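Local structure of regulatory protein E2 (2JEX) at residues L8-A11 / Q12-M16; L43-A46 / R47-V51; A72-M75 / Q76-Q80. The protein probably takes part in starting viral DNA replication by improving the DNA-binding specificity of protein E1, and probably regulates viral transcription, this chain being its N-terminal transactivation domain. The protein carries 1 engineered substitution. One frame throughout, in Å; residues are numbered along the deposited sequence.

Contact 1: residues L8-A11 / Q12-M16; sequences LHVA and QETQM
Gln12 N and Glu13 N each reach back one turn, to Leu8 O and His9 O, and Thr14 N does the same to Val10 O; these are the i to i+4 bonds of a regular alpha helix, here two turns of helix 4-21 in the transactivation domain of E2. The Glu13 N–His9 O bond measures 2.9 Å, whereas Gln15 N stands 3.4 Å from Ala11 O, a weak bond. Two side chains reinforce this stretch. Thr14 OG1 donates to Val10 O over 2.7 Å, and since its chi1 of -64° sets the hydroxyl beside its own backbone N, the two donors of one residue grip one carbonyl oxygen from opposite faces of its plane. CG of Gln15 likewise stands beside its own backbone N, and the extended chain brings NE2 2.8 Å from Ala11 O, well above the carbonyl plane, a shorter bond to the same oxygen. Gln12 crosses Leu8 at a slant, its amide lying against CG and CD1 of the leucine. Both amides donate to the carboxylate of Glu39 in helix 26-48, Gln15 to OE1 and Gln12 to OE2; glutamine suits these places because its long neutral chain carries an N-H donor across to the next helix. Leu8, buried, also packs on Cys57, and the buried Ala11 brings only a methyl. On the more exposed flank His9 and Glu13 run side by side, ring and carboxylate planes 64° apart, with Glu13 OE1 set obliquely to the ring, 3.4 Å from His9 NE2.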
loop_
_atom_site.group_PDB
_atom_site.type_symbol
_atom_site.label_atom_id
_atom_site.label_comp_id
_atom_site.label_asym_id
_atom_site.label_seq_id
_atom_site.Cartn_x
_atom_site.Cartn_y
_atom_site.Cartn_z
ATOM N N LEU A 8 8.214 -23.215 10.594
ATOM C CA LEU A 8 8.268 -22.716 9.225
ATOM C C LEU A 8 7.113 -23.242 8.377
ATOM O O LEU A 8 6.487 -22.478 7.640
ATOM C CB LEU A 8 9.611 -23.079 8.576
ATOM C CG LEU A 8 9.913 -22.596 7.151
ATOM C CD1 LEU A 8 9.918 -21.065 7.045
ATOM C CD2 LEU A 8 11.232 -23.166 6.688
ATOM N N HIS A 9 6.842 -24.542 8.485
ATOM C CA HIS A 9 5.767 -25.188 7.732
ATOM C C HIS A 9 4.407 -24.596 8.087
ATOM O O HIS A 9 3.584 -24.352 7.201
ATOM C CB HIS A 9 5.771 -26.702 7.961
ATOM C CG HIS A 9 4.611 -27.414 7.329
ATOM N ND1 HIS A 9 4.583 -27.756 5.992
ATOM C CD2 HIS A 9 3.439 -27.849 7.853
ATOM C CE1 HIS A 9 3.444 -28.367 5.720
ATOM N NE2 HIS A 9 2.731 -28.436 6.831
ATOM N N VAL A 10 4.185 -24.366 9.380
ATOM C CA VAL A 10 2.931 -23.791 9.876
ATOM C C VAL A 10 2.747 -22.341 9.404
ATOM O O VAL A 10 1.653 -21.958 8.984
ATOM C CB VAL A 10 2.822 -23.890 11.429
ATOM C CG1 VAL A 10 1.523 -23.268 11.936
ATOM C CG2 VAL A 10 2.911 -25.347 11.884
ATOM N N ALA A 11 3.824 -21.558 9.460
ATOM C CA ALA A 11 3.809 -20.160 9.039
ATOM C C ALA A 11 3.543 -19.991 7.539
ATOM O O ALA A 11 2.837 -19.061 7.130
ATOM C CB ALA A 11 5.094 -19.478 9.430
ATOM N N GLN A 12 4.104 -20.889 6.733
ATOM C CA GLN A 12 3.873 -20.893 5.286
ATOM C C GLN A 12 2.473 -21.398 4.923
ATOM O O GLN A 12 1.836 -20.882 3.998
ATOM C CB GLN A 12 4.931 -21.740 4.584
ATOM C CG GLN A 12 6.299 -21.108 4.568
ATOM C CD GLN A 12 7.393 -22.101 4.251
ATOM O OE1 GLN A 12 7.298 -23.276 4.601
ATOM N NE2 GLN A 12 8.451 -21.630 3.593
ATOM N N GLU A 13 2.018 -22.417 5.656
ATOM C CA GLU A 13 0.687 -23.003 5.497
ATOM C C GLU A 13 -0.414 -22.029 5.917
ATOM O O GLU A 13 -1.495 -22.028 5.335
ATOM C CB GLU A 13 0.581 -24.292 6.322
ATOM C CG GLU A 13 -0.483 -25.276 5.855
ATOM C CD GLU A 13 0.037 -26.246 4.808
ATOM O OE1 GLU A 13 -0.026 -27.474 5.052
ATOM O OE2 GLU A 13 0.518 -25.790 3.747
ATOM N N THR A 14 -0.135 -21.217 6.935
ATOM C CA THR A 14 -1.057 -20.182 7.408
ATOM C C THR A 14 -1.311 -19.109 6.340
ATOM O O THR A 14 -2.460 -18.703 6.121
ATOM C CB THR A 14 -0.555 -19.534 8.727
ATOM O OG1 THR A 14 -0.534 -20.522 9.760
ATOM C CG2 THR A 14 -1.466 -18.404 9.164
ATOM N N GLN A 15 -0.238 -18.668 5.682
ATOM C CA GLN A 15 -0.322 -17.716 4.581
ATOM C C GLN A 15 -1.134 -18.306 3.433
ATOM O O GLN A 15 -2.021 -17.638 2.891
ATOM C CB GLN A 15 1.073 -17.336 4.083
ATOM C CG GLN A 15 1.882 -16.464 5.024
ATOM C CD GLN A 15 3.366 -16.494 4.694
ATOM O OE1 GLN A 15 3.806 -15.968 3.669
ATOM N NE2 GLN A 15 4.143 -17.114 5.566
ATOM N N MET A 16 -0.842 -19.563 3.091
ATOM C CA MET A 16 -1.521 -20.260 1.995
ATOM C C MET A 16 -3.007 -20.505 2.285
ATOM O O MET A 16 -3.839 -20.464 1.375
ATOM C CB MET A 16 -0.802 -21.574 1.674
ATOM C CG MET A 16 -0.904 -22.011 0.217
ATOM S SD MET A 16 0.243 -23.346 -0.230
ATOM C CE MET A 16 1.825 -22.499 -0.165
#

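Contact 2: residues L43-A46 / R47-V51; sequences LYAA and RKKGV
Ala45 O is gripped by the ammonium group of Lys49, with NZ 2.7 Å away and above the carbonyl plane; Lys49 N adds a weak bond at 3.5 Å. The lysine chain runs extended from CB and then bends at its last torsion (chi4 72°), which turns NZ back over the oxygen and to within 3.4 Å of Ala45 CB. A charged, flexible chain fits this exposed place, where the negative end of the helix dipole would be expected to favour a positive charge. Helix 26-48 ends here in a Schellman motif: Val51 N bonds to Ala46 O over 2.9 Å, Gly50 N to Arg47 O, and Gly50 supplies the positive phi (87°) at which a side chain would press on the preceding carbonyl. The hydrophobic contact that goes with the turn joins Ala46 CB to Val51 CB, 3.8 Å apart. Arg47, bent at chi2 and chi3, curls round the turn and donates from NH1 to Val51 O, while its chain also touches Ser62 and Val59. On another flank the methylenes of Lys48 slant across the ring of Tyr44; CG lies over one face near the rim, and CE comes within 3.9 Å of Tyr44 OH.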
loop_
_atom_site.group_PDB
_atom_site.type_symbol
_atom_site.label_atom_id
_atom_site.label_comp_id
_atom_site.label_asym_id
_atom_site.label_seq_id
_atom_site.Cartn_x
_atom_site.Cartn_y
_atom_site.Cartn_z
ATOM N N LEU A 43 13.779 -17.808 8.752
ATOM C CA LEU A 43 14.632 -17.903 7.578
ATOM C C LEU A 43 15.866 -17.020 7.714
ATOM O O LEU A 43 16.971 -17.429 7.340
ATOM C CB LEU A 43 13.835 -17.535 6.313
ATOM C CG LEU A 43 12.779 -18.510 5.783
ATOM C CD1 LEU A 43 12.103 -17.911 4.561
ATOM C CD2 LEU A 43 13.377 -19.881 5.446
ATOM N N TYR A 44 15.675 -15.823 8.266
ATOM C CA TYR A 44 16.782 -14.907 8.515
ATOM C C TYR A 44 17.710 -15.473 9.579
ATOM O O TYR A 44 18.932 -15.440 9.423
ATOM C CB TYR A 44 16.263 -13.516 8.919
ATOM C CG TYR A 44 17.358 -12.529 9.261
ATOM C CD1 TYR A 44 18.149 -11.960 8.261
ATOM C CD2 TYR A 44 17.601 -12.159 10.589
ATOM C CE1 TYR A 44 19.162 -11.058 8.575
ATOM C CE2 TYR A 44 18.607 -11.253 10.914
ATOM C CZ TYR A 44 19.387 -10.711 9.902
ATOM O OH TYR A 44 20.384 -9.815 10.213
ATOM N N ALA A 45 17.121 -16.006 10.649
ATOM C CA ALA A 45 17.880 -16.637 11.719
ATOM C C ALA A 45 18.666 -17.859 11.211
ATOM O O ALA A 45 19.780 -18.109 11.652
ATOM C CB ALA A 45 16.959 -17.032 12.857
ATOM N N ALA A 46 18.068 -18.604 10.285
ATOM C CA ALA A 46 18.722 -19.737 9.646
ATOM C C ALA A 46 19.937 -19.278 8.834
ATOM O O ALA A 46 20.997 -19.897 8.903
ATOM C CB ALA A 46 17.732 -20.480 8.762
ATOM N N ARG A 47 19.768 -18.181 8.089
ATOM C CA ARG A 47 20.826 -17.567 7.280
ATOM C C ARG A 47 22.061 -17.137 8.097
ATOM O O ARG A 47 23.215 -17.402 7.693
ATOM C CB ARG A 47 20.241 -16.399 6.479
ATOM C CG ARG A 47 20.992 -16.049 5.199
ATOM C CD ARG A 47 21.224 -17.258 4.276
ATOM N NE ARG A 47 22.522 -17.125 3.617
ATOM C CZ ARG A 47 23.556 -17.951 3.794
ATOM N NH1 ARG A 47 23.464 -19.015 4.594
ATOM N NH2 ARG A 47 24.691 -17.720 3.147
ATOM N N LYS A 48 21.821 -16.520 9.258
ATOM C CA LYS A 48 22.901 -16.127 10.186
ATOM C C LYS A 48 23.727 -17.311 10.645
ATOM O O LYS A 48 24.912 -17.168 10.948
ATOM C CB LYS A 48 22.349 -15.401 11.425
ATOM C CG LYS A 48 21.645 -14.043 11.156
ATOM C CD LYS A 48 22.619 -12.944 10.697
ATOM C CE LYS A 48 22.635 -12.790 9.172
ATOM N NZ LYS A 48 23.851 -12.060 8.709
ATOM N N LYS A 49 23.083 -18.475 10.695
ATOM C CA LYS A 49 23.700 -19.706 11.160
ATOM C C LYS A 49 24.313 -20.501 9.999
ATOM O O LYS A 49 24.852 -21.606 10.189
ATOM C CB LYS A 49 22.676 -20.527 11.955
ATOM C CG LYS A 49 22.245 -19.819 13.242
ATOM C CD LYS A 49 20.915 -20.325 13.782
ATOM C CE LYS A 49 20.373 -19.405 14.893
ATOM N NZ LYS A 49 19.859 -18.083 14.380
ATOM N N GLY A 50 24.240 -19.919 8.803
ATOM C CA GLY A 50 24.867 -20.498 7.617
ATOM C C GLY A 50 23.993 -21.495 6.875
ATOM O O GLY A 50 24.470 -22.179 5.953
ATOM N N VAL A 51 22.716 -21.576 7.268
ATOM C CA VAL A 51 21.775 -22.498 6.613
ATOM C C VAL A 51 21.365 -21.969 5.224
ATOM O O VAL A 51 21.139 -20.776 5.056
ATOM C CB VAL A 51 20.510 -22.777 7.494
ATOM C CG1 VAL A 51 19.624 -23.845 6.856
ATOM C CG2 VAL A 51 20.900 -23.216 8.898
#

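Contact 3: residues A72-M75 / Q76-Q80; sequences AIEM and QLSLQ
Gln76 N bonds to Ala72 O, Leu77 N to Ile73 O, Ser78 N to Glu74 O and Leu79 N to Met75 O, the regular i to i+4 series of an alpha helix, here the second half of helix 62-83. The Leu77 bond is nearly straight, 177° at the hydrogen. Among polar side chains, Ser78 turns its hydroxyl back on the helix: with chi1 at -73° OG sits beside its own backbone N and donates to Glu74 O at 2.8 Å. Ser78 N approaches the same oxygen from the opposite face of the carbonyl plane, at 3.1 Å. A small residue whose hydroxyl can be satisfied within the helix suits this buried place, where Ser78 packs on Tyr102 and Phe110. Glu74 has an extended chain, and its OE2 forms a salt bridge with Arg108 NE and a hydrogen bond with Tyr102 OH. Apolar contacts divide by face. Ile73 CG2 and Leu77 CD1, 3.9 Å apart, lie side by side on a more exposed flank, where Ile73 also meets Arg37, whereas the buried Met75 and Leu79 pack on Trp33 of helix 26-48 and on Phe110 of strand 110-120. Gln76 links turns and helices alike: OE1 accepts from Arg37, and NE2 donates a nearly straight bond to Gln80 OE1, 3.0 Å away and in the amide plane of Gln76.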
loop_
_atom_site.group_PDB
_atom_site.type_symbol
_atom_site.label_atom_id
_atom_site.label_comp_id
_atom_site.label_asym_id
_atom_site.label_seq_id
_atom_site.Cartn_x
_atom_site.Cartn_y
_atom_site.Cartn_z
ATOM N N ALA A 72 6.707 -7.074 7.231
ATOM C CA ALA A 72 5.649 -7.810 7.901
ATOM C C ALA A 72 5.455 -7.341 9.341
ATOM O O ALA A 72 4.329 -7.254 9.806
ATOM C CB ALA A 72 5.923 -9.304 7.831
ATOM N N ILE A 73 6.545 -7.033 10.042
ATOM C CA ILE A 73 6.467 -6.411 11.372
ATOM C C ILE A 73 5.626 -5.120 11.283
ATOM O O ILE A 73 4.646 -4.949 12.026
ATOM C CB ILE A 73 7.887 -6.130 11.953
ATOM C CG1 ILE A 73 8.567 -7.440 12.377
ATOM C CG2 ILE A 73 7.835 -5.173 13.134
ATOM C CD1 ILE A 73 10.105 -7.371 12.546
ATOM N N GLU A 74 6.003 -4.248 10.341
ATOM C CA GLU A 74 5.326 -2.973 10.108
ATOM C C GLU A 74 3.835 -3.122 9.795
ATOM O O GLU A 74 3.013 -2.335 10.286
ATOM C CB GLU A 74 6.013 -2.183 8.992
ATOM C CG GLU A 74 5.370 -0.843 8.738
ATOM C CD GLU A 74 6.204 0.069 7.873
ATOM O OE1 GLU A 74 7.273 -0.367 7.384
ATOM O OE2 GLU A 74 5.783 1.231 7.678
ATOM N N MET A 75 3.507 -4.114 8.969
ATOM C CA MET A 75 2.123 -4.406 8.624
ATOM C C MET A 75 1.367 -4.935 9.838
ATOM O O MET A 75 0.302 -4.424 10.181
ATOM C CB MET A 75 2.035 -5.388 7.442
ATOM C CG MET A 75 2.550 -4.846 6.109
ATOM S SD MET A 75 1.782 -3.310 5.517
ATOM C CE MET A 75 0.377 -3.971 4.613
ATOM N N GLN A 76 1.936 -5.932 10.502
ATOM C CA GLN A 76 1.335 -6.509 11.704
ATOM C C GLN A 76 0.972 -5.469 12.767
ATOM O O GLN A 76 -0.182 -5.394 13.196
ATOM C CB GLN A 76 2.259 -7.551 12.321
ATOM C CG GLN A 76 1.699 -8.134 13.600
ATOM C CD GLN A 76 2.690 -8.988 14.371
ATOM O OE1 GLN A 76 3.695 -9.436 13.836
ATOM N NE2 GLN A 76 2.382 -9.246 15.633
ATOM N N LEU A 77 1.971 -4.690 13.191
ATOM C CA LEU A 77 1.802 -3.674 14.238
ATOM C C LEU A 77 0.836 -2.579 13.815
ATOM O O LEU A 77 -0.009 -2.169 14.604
ATOM C CB LEU A 77 3.151 -3.070 14.652
ATOM C CG LEU A 77 4.208 -4.048 15.176
ATOM C CD1 LEU A 77 5.474 -3.327 15.621
ATOM C CD2 LEU A 77 3.663 -4.938 16.298
ATOM N N SER A 78 0.957 -2.133 12.564
ATOM C CA SER A 78 0.065 -1.117 12.003
ATOM C C SER A 78 -1.376 -1.592 12.005
ATOM O O SER A 78 -2.274 -0.872 12.453
ATOM C CB SER A 78 0.487 -0.726 10.583
ATOM O OG SER A 78 1.661 0.071 10.600
ATOM N N LEU A 79 -1.584 -2.811 11.517
ATOM C CA LEU A 79 -2.920 -3.391 11.475
ATOM C C LEU A 79 -3.499 -3.633 12.862
ATOM O O LEU A 79 -4.705 -3.453 13.061
ATOM C CB LEU A 79 -2.949 -4.679 10.641
ATOM C CG LEU A 79 -2.588 -4.542 9.156
ATOM C CD1 LEU A 79 -2.386 -5.907 8.527
ATOM C CD2 LEU A 79 -3.652 -3.729 8.367
ATOM N N GLN A 80 -2.643 -4.021 13.815
ATOM C CA GLN A 80 -3.077 -4.245 15.193
ATOM C C GLN A 80 -3.567 -2.943 15.816
ATOM O O GLN A 80 -4.552 -2.936 16.574
ATOM C CB GLN A 80 -1.959 -4.845 16.041
ATOM C CG GLN A 80 -1.678 -6.323 15.800
ATOM C CD GLN A 80 -0.537 -6.856 16.675
ATOM O OE1 GLN A 80 -0.142 -8.026 16.571
ATOM N NE2 GLN A 80 -0.007 -5.999 17.537
#

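Contacts 1 and 3 lie within helices of the helical part of the domain, contact 2 at the end of one. Contact 3 has the most buried residues, four of the eight that touch, and joins helix 62-83 to both helix 26-48 and strand 110-120; its centre is about 12 Å from the chain centre, those of contacts 1 and 2 about 23 and 29 Å. Contacts 1 and 2 touch where Leu8 CD1 packs on Leu43 CD2, 4.0 Å away, whereas contact 3 touches neither. A hydroxyl shares a carbonyl with its own amide in contacts 1 and 3. Contact 2 relies instead on lysine, arginine and a glycine turn.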